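Imelysin (Bacteroides ovatus ATCC 8483, PDB 3OYV) belongs to the imelysin-like proteins, implicated in bacterial iron uptake, and probably acts at the outer membrane, although it is named a peptidase. Local coordinates at residues V113-S118 against G343-E348; Y117-R122 against I178-R183; D124-I129 against A174-P179. All blocks are in the same frame, centred on the assembly; numbering follows the deposited sequence.

Contact 1 (V113-S118 against G343-E348); sequences VESWYS and GFHTLE
Glu348 reaches from helix 343-351 to Ser118 in the loop 113-118; with Gly343 and His345 it spells the GxHxxE signature of imelysin-like proteins. Its carboxylate is the tight part. Glu348 OE2 accepts two bonds from one residue, Ser118 OG at 2.7 Å and Ser118 N at 3.2 Å, both on the anti side, from opposite faces of its plane. Ser118 OG stands between its own N and carbonyl carbon (chi1 55°), turned to the oxygen its N-H meets. On the syn side of the other oxygen, His345 ND1 gives Glu348 OE1 a nearly straight bond (173°) of 2.8 Å, in the imidazole plane. Gripped at both oxygens, the carboxylate has its rotation fixed. The Tyr117 side chain slants across that of Glu348, its ring edge meeting Glu348 CG and His345 O.

Near Ser115 and Glu114 the contact is looser: water 1, on the same Glu348 OE1, passes on to Ser115 N by a weak bond. Glu114 CG only brushes His345 NE2, at 3.7 Å; that nitrogen bonds an unidentified molecule covalently linked in the model to Glu114 OE2, which also bonds Lys93. Ser115 OG, hydrogen-bonded to Asp124, ends 3.2 Å from His345 CE1, at the ring edge.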
loop_
_atom_site.group_PDB
_atom_site.type_symbol
_atom_site.label_atom_id
_atom_site.label_comp_id
_atom_site.label_asym_id
_atom_site.label_seq_id
_atom_site.Cartn_x
_atom_site.Cartn_y
_atom_site.Cartn_z
ATOM N N VAL A 113 -3.614 10.224 11.013
ATOM C CA VAL A 113 -3.676 10.217 9.546
ATOM C C VAL A 113 -2.484 9.462 8.916
ATOM O O VAL A 113 -1.338 9.930 8.958
ATOM C CB VAL A 113 -3.746 11.652 9.006
ATOM C CG1 VAL A 113 -3.700 11.691 7.455
ATOM C CG2 VAL A 113 -5.049 12.353 9.498
ATOM N N GLU A 114 -2.769 8.331 8.278
ATOM C CA GLU A 114 -1.755 7.546 7.595
ATOM C C GLU A 114 -1.119 8.345 6.459
ATOM O O GLU A 114 -1.813 8.881 5.602
ATOM C CB GLU A 114 -2.391 6.267 7.031
ATOM C CG GLU A 114 -1.502 5.491 6.038
ATOM C CD GLU A 114 -2.258 4.411 5.270
ATOM O OE1 GLU A 114 -3.046 3.682 5.899
ATOM O OE2 GLU A 114 -2.055 4.276 4.030
ATOM N N SER A 115 0.203 8.420 6.452
ATOM C CA SER A 115 1.023 9.139 5.463
ATOM C C SER A 115 1.028 10.668 5.666
ATOM O O SER A 115 1.428 11.427 4.772
ATOM C CB SER A 115 0.698 8.779 4.016
ATOM O OG SER A 115 1.042 7.443 3.726
ATOM N N TRP A 116 0.676 11.156 6.864
ATOM C CA TRP A 116 0.723 12.590 7.078
ATOM C C TRP A 116 2.133 13.148 7.177
ATOM O O TRP A 116 2.342 14.313 6.897
ATOM C CB TRP A 116 -0.082 12.999 8.305
ATOM C CG TRP A 116 0.598 12.877 9.674
ATOM C CD1 TRP A 116 0.511 11.829 10.542
ATOM C CD2 TRP A 116 1.450 13.841 10.311
ATOM N NE1 TRP A 116 1.234 12.081 11.683
ATOM C CE2 TRP A 116 1.798 13.317 11.575
ATOM C CE3 TRP A 116 1.913 15.106 9.954
ATOM C CZ2 TRP A 116 2.643 14.000 12.462
ATOM C CZ3 TRP A 116 2.721 15.803 10.850
ATOM C CH2 TRP A 116 3.065 15.246 12.088
ATOM N N TYR A 117 3.117 12.328 7.586
ATOM C CA TYR A 117 4.423 12.883 7.827
ATOM C C TYR A 117 4.940 13.548 6.566
ATOM O O TYR A 117 5.645 14.552 6.626
ATOM C CB TYR A 117 5.447 11.842 8.237
ATOM C CG TYR A 117 5.157 10.959 9.410
ATOM C CD1 TYR A 117 4.590 11.444 10.584
ATOM C CD2 TYR A 117 5.460 9.621 9.366
ATOM C CE1 TYR A 117 4.378 10.608 11.656
ATOM C CE2 TYR A 117 5.280 8.781 10.445
ATOM C CZ TYR A 117 4.716 9.278 11.591
ATOM O OH TYR A 117 4.519 8.409 12.646
ATOM N N SER A 118 4.591 12.963 5.414
ATOM C CA SER A 118 5.030 13.437 4.107
ATOM C C SER A 118 3.934 14.227 3.370
ATOM O O SER A 118 4.064 14.535 2.186
ATOM C CB SER A 118 5.477 12.234 3.265
ATOM O OG SER A 118 4.462 11.290 3.197
ATOM N N GLY A 343 8.785 -0.861 8.650
ATOM C CA GLY A 343 7.941 -0.635 7.508
ATOM C C GLY A 343 8.048 0.736 6.904
ATOM O O GLY A 343 8.772 1.621 7.386
ATOM N N PHE A 344 7.245 0.929 5.852
ATOM C CA PHE A 344 7.272 2.174 5.112
ATOM C C PHE A 344 7.077 3.419 5.988
ATOM O O PHE A 344 7.688 4.451 5.751
ATOM C CB PHE A 344 6.209 2.174 4.029
ATOM C CG PHE A 344 6.590 1.452 2.754
ATOM C CD1 PHE A 344 7.588 1.981 1.953
ATOM C CD2 PHE A 344 5.912 0.304 2.334
ATOM C CE1 PHE A 344 7.892 1.401 0.769
ATOM C CE2 PHE A 344 6.222 -0.293 1.121
ATOM C CZ PHE A 344 7.250 0.245 0.349
ATOM N N HIS A 345 6.157 3.346 6.960
ATOM C CA HIS A 345 5.858 4.524 7.725
ATOM C C HIS A 345 6.927 4.868 8.772
ATOM O O HIS A 345 7.068 6.010 9.148
ATOM C CB HIS A 345 4.466 4.457 8.310
ATOM C CG HIS A 345 3.418 4.423 7.251
ATOM N ND1 HIS A 345 3.222 5.468 6.366
ATOM C CD2 HIS A 345 2.519 3.473 6.930
ATOM C CE1 HIS A 345 2.239 5.147 5.539
ATOM N NE2 HIS A 345 1.815 3.932 5.847
ATOM N N THR A 346 7.676 3.879 9.222
ATOM C CA THR A 346 8.844 4.152 10.070
ATOM C C THR A 346 9.922 4.851 9.262
ATOM O O THR A 346 10.495 5.829 9.716
ATOM C CB THR A 346 9.379 2.879 10.765
ATOM O OG1 THR A 346 8.377 2.404 11.659
ATOM C CG2 THR A 346 10.623 3.229 11.567
ATOM N N LEU A 347 10.186 4.371 8.047
ATOM C CA LEU A 347 11.127 5.104 7.202
ATOM C C LEU A 347 10.627 6.491 6.891
ATOM O O LEU A 347 11.401 7.428 6.882
ATOM C CB LEU A 347 11.401 4.312 5.954
ATOM C CG LEU A 347 12.623 4.698 5.165
ATOM C CD1 LEU A 347 13.873 4.891 6.028
ATOM C CD2 LEU A 347 12.842 3.584 4.080
ATOM N N GLU A 348 9.324 6.600 6.651
ATOM C CA GLU A 348 8.729 7.913 6.430
ATOM C C GLU A 348 9.013 8.878 7.602
ATOM O O GLU A 348 9.396 10.039 7.403
ATOM C CB GLU A 348 7.205 7.755 6.213
ATOM C CG GLU A 348 6.481 8.993 5.704
ATOM C CD GLU A 348 4.964 8.875 5.869
ATOM O OE1 GLU A 348 4.496 7.905 6.482
ATOM O OE2 GLU A 348 4.273 9.810 5.421
HETATM O O HOH W 1 2.452 8.764 8.176
#

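Contact 2 (Y117-R122 against I178-R183); sequences YSWHSR and IPQPFR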
loop_
_atom_site.group_PDB
_atom_site.type_symbol
_atom_site.label_atom_id
_atom_site.label_comp_id
_atom_site.label_asym_id
_atom_site.label_seq_id
_atom_site.Cartn_x
_atom_site.Cartn_y
_atom_site.Cartn_z
ATOM N N TYR A 117 3.117 12.328 7.586
ATOM C CA TYR A 117 4.423 12.883 7.827
ATOM C C TYR A 117 4.940 13.548 6.566
ATOM O O TYR A 117 5.645 14.552 6.626
ATOM C CB TYR A 117 5.447 11.842 8.237
ATOM C CG TYR A 117 5.157 10.959 9.410
ATOM C CD1 TYR A 117 4.590 11.444 10.584
ATOM C CD2 TYR A 117 5.460 9.621 9.366
ATOM C CE1 TYR A 117 4.378 10.608 11.656
ATOM C CE2 TYR A 117 5.280 8.781 10.445
ATOM C CZ TYR A 117 4.716 9.278 11.591
ATOM O OH TYR A 117 4.519 8.409 12.646
ATOM N N SER A 118 4.591 12.963 5.414
ATOM C CA SER A 118 5.030 13.437 4.107
ATOM C C SER A 118 3.934 14.227 3.370
ATOM O O SER A 118 4.064 14.535 2.186
ATOM C CB SER A 118 5.477 12.234 3.265
ATOM O OG SER A 118 4.462 11.290 3.197
ATOM N N TRP A 119 2.826 14.507 4.062
ATOM C CA TRP A 119 1.621 15.141 3.464
ATOM C C TRP A 119 1.161 14.378 2.220
ATOM O O TRP A 119 0.749 14.951 1.203
ATOM C CB TRP A 119 1.869 16.614 3.145
ATOM C CG TRP A 119 1.852 17.545 4.307
ATOM C CD1 TRP A 119 1.952 17.229 5.616
ATOM C CD2 TRP A 119 1.733 18.962 4.245
ATOM N NE1 TRP A 119 1.905 18.353 6.383
ATOM C CE2 TRP A 119 1.756 19.435 5.564
ATOM C CE3 TRP A 119 1.571 19.881 3.192
ATOM C CZ2 TRP A 119 1.660 20.813 5.874
ATOM C CZ3 TRP A 119 1.444 21.253 3.504
ATOM C CH2 TRP A 119 1.488 21.695 4.836
ATOM N N HIS A 120 1.268 13.069 2.302
ATOM C CA HIS A 120 1.056 12.168 1.169
ATOM C C HIS A 120 -0.265 11.393 1.249
ATOM O O HIS A 120 -0.556 10.554 0.397
ATOM C CB HIS A 120 2.307 11.254 1.122
ATOM C CG HIS A 120 2.245 10.147 0.130
ATOM N ND1 HIS A 120 2.287 10.367 -1.230
ATOM C CD2 HIS A 120 2.200 8.812 0.302
ATOM C CE1 HIS A 120 2.217 9.200 -1.854
ATOM N NE2 HIS A 120 2.189 8.239 -0.941
ATOM N N SER A 121 -1.075 11.622 2.281
ATOM C CA SER A 121 -2.283 10.798 2.485
ATOM C C SER A 121 -3.218 10.815 1.272
ATOM O O SER A 121 -3.699 9.774 0.868
ATOM C CB SER A 121 -3.060 11.196 3.767
ATOM O OG SER A 121 -3.585 12.490 3.713
ATOM N N ARG A 122 -3.514 11.997 0.726
ATOM C CA ARG A 122 -4.396 12.048 -0.438
ATOM C C ARG A 122 -3.895 11.141 -1.562
ATOM O O ARG A 122 -4.642 10.375 -2.133
ATOM C CB ARG A 122 -4.542 13.480 -0.961
ATOM C CG ARG A 122 -5.435 14.359 -0.096
ATOM C CD ARG A 122 -5.253 15.849 -0.361
ATOM N NE ARG A 122 -5.535 16.187 -1.763
ATOM C CZ ARG A 122 -4.637 16.303 -2.733
ATOM N NH1 ARG A 122 -3.341 16.179 -2.507
ATOM N NH2 ARG A 122 -5.046 16.560 -3.987
ATOM N N ILE A 178 -10.033 16.590 -1.706
ATOM C CA ILE A 178 -9.770 17.023 -0.335
ATOM C C ILE A 178 -8.659 18.050 -0.419
ATOM O O ILE A 178 -7.653 17.835 -1.098
ATOM C CB ILE A 178 -9.336 15.852 0.566
ATOM C CG1 ILE A 178 -10.436 14.796 0.711
ATOM C CG2 ILE A 178 -8.884 16.397 1.954
ATOM C CD1 ILE A 178 -10.020 13.482 1.415
ATOM N N PRO A 179 -8.808 19.216 0.254
ATOM C CA PRO A 179 -7.710 20.170 0.168
ATOM C C PRO A 179 -6.405 19.594 0.756
ATOM O O PRO A 179 -6.419 18.923 1.789
ATOM C CB PRO A 179 -8.218 21.395 0.981
ATOM C CG PRO A 179 -9.691 21.260 0.963
ATOM C CD PRO A 179 -9.985 19.775 0.951
ATOM N N GLN A 180 -5.310 19.853 0.074
ATOM C CA GLN A 180 -4.002 19.378 0.504
ATOM C C GLN A 180 -3.499 20.215 1.674
ATOM O O GLN A 180 -3.509 21.433 1.594
ATOM C CB GLN A 180 -3.015 19.463 -0.677
ATOM C CG GLN A 180 -1.545 19.244 -0.366
ATOM C CD GLN A 180 -1.190 17.821 -0.010
ATOM O OE1 GLN A 180 -2.064 16.939 0.084
ATOM N NE2 GLN A 180 0.108 17.569 0.139
ATOM N N PRO A 181 -3.026 19.574 2.760
ATOM C CA PRO A 181 -3.042 18.151 3.051
ATOM C C PRO A 181 -4.302 17.754 3.794
ATOM O O PRO A 181 -4.857 18.532 4.561
ATOM C CB PRO A 181 -1.820 18.005 3.961
ATOM C CG PRO A 181 -1.823 19.317 4.746
ATOM C CD PRO A 181 -2.268 20.346 3.779
ATOM N N PHE A 182 -4.706 16.517 3.630
ATOM C CA PHE A 182 -5.877 15.992 4.331
ATOM C C PHE A 182 -5.746 16.235 5.830
ATOM O O PHE A 182 -6.722 16.591 6.484
ATOM C CB PHE A 182 -6.066 14.492 4.004
ATOM C CG PHE A 182 -7.022 13.762 4.887
ATOM C CD1 PHE A 182 -8.298 14.243 5.162
ATOM C CD2 PHE A 182 -6.658 12.517 5.402
ATOM C CE1 PHE A 182 -9.145 13.507 5.973
ATOM C CE2 PHE A 182 -7.495 11.789 6.204
ATOM C CZ PHE A 182 -8.753 12.284 6.505
ATOM N N ARG A 183 -4.564 16.046 6.400
ATOM C CA ARG A 183 -4.426 16.184 7.843
ATOM C C ARG A 183 -4.854 17.556 8.370
ATOM O O ARG A 183 -5.264 17.650 9.522
ATOM C CB ARG A 183 -2.998 15.861 8.274
ATOM C CG ARG A 183 -2.772 15.983 9.766
ATOM C CD ARG A 183 -1.343 15.865 10.055
ATOM N NE ARG A 183 -1.005 15.877 11.470
ATOM C CZ ARG A 183 -0.467 16.911 12.128
ATOM N NH1 ARG A 183 -0.282 18.084 11.558
ATOM N NH2 ARG A 183 -0.151 16.774 13.409
HETATM O O HOH W 2 -2.604 14.865 1.983
#
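Arg122, Trp119 and Gln180 carry this contact between the start of helix 121-137, with the turn before it, and the loop 178-183 that follows helix 158-177. Gln180 works in the middle, its amide joining the other two. The side chain leaves the backbone with CG anti to N and then bends at chi2 (71°), which brings the amide across to the turn. Gln180 NE2 gives a fairly straight bond (163°) of 2.9 Å to Trp119 O, in the carbonyl plane and on a lone pair. Gln180 OE1 receives Arg122 NH1 at 3.0 Å from well above the amide plane, not on a lone pair; guanidinium and amide planes stand steeply to each other.

Arg122 folds at chi3, and its guanidinium presents a face to Gln180 CB. A weak, bent bond of 2.8 Å runs from Arg122 NE to Ile178 O, while NH2 reaches Gln176 O at the end of helix 158-177. Trp119 meets the loop by its indole face: Pro181 CG sits 3.6 Å from the centroid of the Trp119 six-membered ring, only 11° off the normal, a CH-pi contact. The peptide bond before Pro181 is cis. In the conformer given, Ser121 OG lies 3.2 Å from Phe182 CB and at the edge of the phenyl ring. Water 2 accepts from the backbone N-H of Arg122 and of Phe182 and lies 2.9 Å from Gln180 OE1.

The chemistry is that of a partly exposed polar seam beside an indole-proline CH-pi contact: one guanidinium collects main-chain oxygens at and just past a helix C-terminus, whose partial negative charge would probably favour its positive charge, and glutamine and proline tie the turn to the loop.

Contact 3 (D124-I129 against A174-P179); sequences DYTNNI and AIQDIP
Thr126 on helix 121-137 and Ile175 on helix 158-177 lie at the closest approach of the two backbones, and their side chains slide past each other in opposite directions. Packing there is close: Ile175 CG2 comes within 3.3 Å of Thr126 OG1. Gln176, the next residue along, crosses Thr126 at about a right angle instead. Its chain bends at chi2 (-74°) and brings its NE2 to the threonine hydroxyl. Gln176 NE2 then donates to Thr126 OG1 across 2.9 Å, almost straight (173°) and nearly in the amide plane. Both ends of this bond have second partners in the preceding turn of helix 121-137. Thr126 OG1, anti to its own carbonyl carbon, also bonds Arg122 O, and Gln176 NE2 bonds Asp123; the hydroxyl is thus held by Gln176 and by its own helix, the amide by Thr126 and Asp123.

Ile175 supplies the apolar half. With chi2 extended, its CD1 meets Ile129 CG1 obliquely at 3.7 Å; Tyr125 O lies 3.9 Å from the same Ile175 CD1. Ile175 CG2 faces Tyr125 CB at 4.1 Å, and the Tyr125 ring then leaves the interface toward Lys93 and Val89 of helix 71-102. Ile175 also touches Cys198 of helix 189-214.

One polar bond thus runs beside a small aliphatic patch, and the two helices run in roughly opposite directions here: this is antiparallel helix packing within the mainly helical imelysin fold.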
loop_
_atom_site.group_PDB
_atom_site.type_symbol
_atom_site.label_atom_id
_atom_site.label_comp_id
_atom_site.label_asym_id
_atom_site.label_seq_id
_atom_site.Cartn_x
_atom_site.Cartn_y
_atom_site.Cartn_z
ATOM N N ASP A 124 -1.651 8.695 -1.470
ATOM C CA ASP A 124 -1.647 7.323 -1.001
ATOM C C ASP A 124 -3.021 6.695 -1.236
ATOM O O ASP A 124 -3.161 5.667 -1.905
ATOM C CB ASP A 124 -1.260 7.394 0.482
ATOM C CG ASP A 124 -1.335 6.078 1.229
ATOM O OD1 ASP A 124 -1.704 5.015 0.701
ATOM O OD2 ASP A 124 -0.978 6.109 2.445
ATOM N N TYR A 125 -4.051 7.334 -0.692
ATOM C CA TYR A 125 -5.380 6.723 -0.706
ATOM C C TYR A 125 -5.932 6.679 -2.130
ATOM O O TYR A 125 -6.644 5.738 -2.492
ATOM C CB TYR A 125 -6.365 7.430 0.232
ATOM C CG TYR A 125 -5.887 7.698 1.657
ATOM C CD1 TYR A 125 -4.794 7.026 2.228
ATOM C CD2 TYR A 125 -6.540 8.657 2.422
ATOM C CE1 TYR A 125 -4.345 7.347 3.504
ATOM C CE2 TYR A 125 -6.106 8.969 3.687
ATOM C CZ TYR A 125 -5.014 8.313 4.237
ATOM O OH TYR A 125 -4.593 8.711 5.502
ATOM N N THR A 126 -5.595 7.693 -2.927
ATOM C CA THR A 126 -5.974 7.719 -4.336
ATOM C C THR A 126 -5.319 6.551 -5.080
ATOM O O THR A 126 -5.978 5.854 -5.865
ATOM C CB THR A 126 -5.609 9.053 -4.991
ATOM O OG1 THR A 126 -6.231 10.115 -4.286
ATOM C CG2 THR A 126 -6.055 9.127 -6.444
ATOM N N ASN A 127 -4.026 6.313 -4.813
ATOM C CA ASN A 127 -3.347 5.144 -5.399
ATOM C C ASN A 127 -3.993 3.841 -5.003
ATOM O O ASN A 127 -4.074 2.914 -5.802
ATOM C CB ASN A 127 -1.863 5.137 -5.018
ATOM C CG ASN A 127 -1.040 6.107 -5.833
ATOM O OD1 ASN A 127 -1.453 6.557 -6.906
ATOM N ND2 ASN A 127 0.141 6.456 -5.318
ATOM N N ASN A 128 -4.495 3.765 -3.773
ATOM C CA ASN A 128 -5.226 2.586 -3.353
ATOM C C ASN A 128 -6.475 2.363 -4.242
ATOM O O ASN A 128 -6.824 1.238 -4.592
ATOM C CB ASN A 128 -5.696 2.660 -1.892
ATOM C CG ASN A 128 -4.571 2.763 -0.840
ATOM O OD1 ASN A 128 -4.864 3.223 0.264
ATOM N ND2 ASN A 128 -3.335 2.361 -1.150
ATOM N N ILE A 129 -7.151 3.451 -4.587
ATOM C CA ILE A 129 -8.314 3.344 -5.480
ATOM C C ILE A 129 -7.859 2.951 -6.901
ATOM O O ILE A 129 -8.517 2.152 -7.569
ATOM C CB ILE A 129 -9.166 4.625 -5.477
ATOM C CG1 ILE A 129 -9.679 4.954 -4.060
ATOM C CG2 ILE A 129 -10.313 4.484 -6.472
ATOM C CD1 ILE A 129 -10.427 3.865 -3.367
ATOM N N ALA A 174 -12.796 12.222 -5.649
ATOM C CA ALA A 174 -13.236 12.773 -4.349
ATOM C C ALA A 174 -12.068 12.869 -3.351
ATOM O O ALA A 174 -11.926 13.866 -2.640
ATOM C CB ALA A 174 -14.345 11.947 -3.759
ATOM N N ILE A 175 -11.189 11.868 -3.344
ATOM C CA ILE A 175 -10.026 11.928 -2.438
ATOM C C ILE A 175 -9.106 13.062 -2.876
ATOM O O ILE A 175 -8.624 13.847 -2.053
ATOM C CB ILE A 175 -9.308 10.590 -2.399
ATOM C CG1 ILE A 175 -10.203 9.505 -1.779
ATOM C CG2 ILE A 175 -7.974 10.740 -1.601
ATOM C CD1 ILE A 175 -9.749 8.072 -2.088
ATOM N N GLN A 176 -8.859 13.187 -4.178
ATOM C CA GLN A 176 -8.022 14.279 -4.669
ATOM C C GLN A 176 -8.595 15.665 -4.396
ATOM O O GLN A 176 -7.843 16.616 -4.250
ATOM C CB GLN A 176 -7.738 14.116 -6.173
ATOM C CG GLN A 176 -6.784 12.955 -6.456
ATOM C CD GLN A 176 -5.378 13.292 -6.068
ATOM O OE1 GLN A 176 -4.805 14.277 -6.544
ATOM N NE2 GLN A 176 -4.815 12.524 -5.138
ATOM N N ASP A 177 -9.916 15.739 -4.336
ATOM C CA ASP A 177 -10.566 17.008 -4.055
ATOM C C ASP A 177 -10.358 17.504 -2.634
ATOM O O ASP A 177 -10.485 18.739 -2.398
ATOM C CB ASP A 177 -12.064 16.955 -4.375
ATOM C CG ASP A 177 -12.343 17.150 -5.854
ATOM O OD1 ASP A 177 -11.459 17.653 -6.562
ATOM O OD2 ASP A 177 -13.456 16.808 -6.297
ATOM N N ILE A 178 -10.033 16.590 -1.706
ATOM C CA ILE A 178 -9.770 17.023 -0.335
ATOM C C ILE A 178 -8.659 18.050 -0.419
ATOM O O ILE A 178 -7.653 17.835 -1.098
ATOM C CB ILE A 178 -9.336 15.852 0.566
ATOM C CG1 ILE A 178 -10.436 14.796 0.711
ATOM C CG2 ILE A 178 -8.884 16.397 1.954
ATOM C CD1 ILE A 178 -10.020 13.482 1.415
ATOM N N PRO A 179 -8.808 19.216 0.254
ATOM C CA PRO A 179 -7.710 20.170 0.168
ATOM C C PRO A 179 -6.405 19.594 0.756
ATOM O O PRO A 179 -6.419 18.923 1.789
ATOM C CB PRO A 179 -8.218 21.395 0.981
ATOM C CG PRO A 179 -9.691 21.260 0.963
ATOM C CD PRO A 179 -9.985 19.775 0.951
#

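In the fold
Contacts 2 and 3 use helix 121-137; contact 1 uses the loop before it, sharing Tyr117 and Ser118 with contact 2. Contacts 1 and 3 are buried, and contact 2 lies nearer the surface. Contact 1 joins the 113-118 loop to the distant helix 343-351 through a carboxylate network beside an unidentified ligand; contacts 2 and 3 fasten the same neighbourhood to the end of helix 158-177 and the loop after it. The first is polar and buried, the second mixes an arginine, an amide and CH-pi packing, and the third pairs isoleucine packing with one amide-hydroxyl bond. They touch directly: Val113 and Tyr125 both pack on Phe182, and Trp116 packs on Arg183.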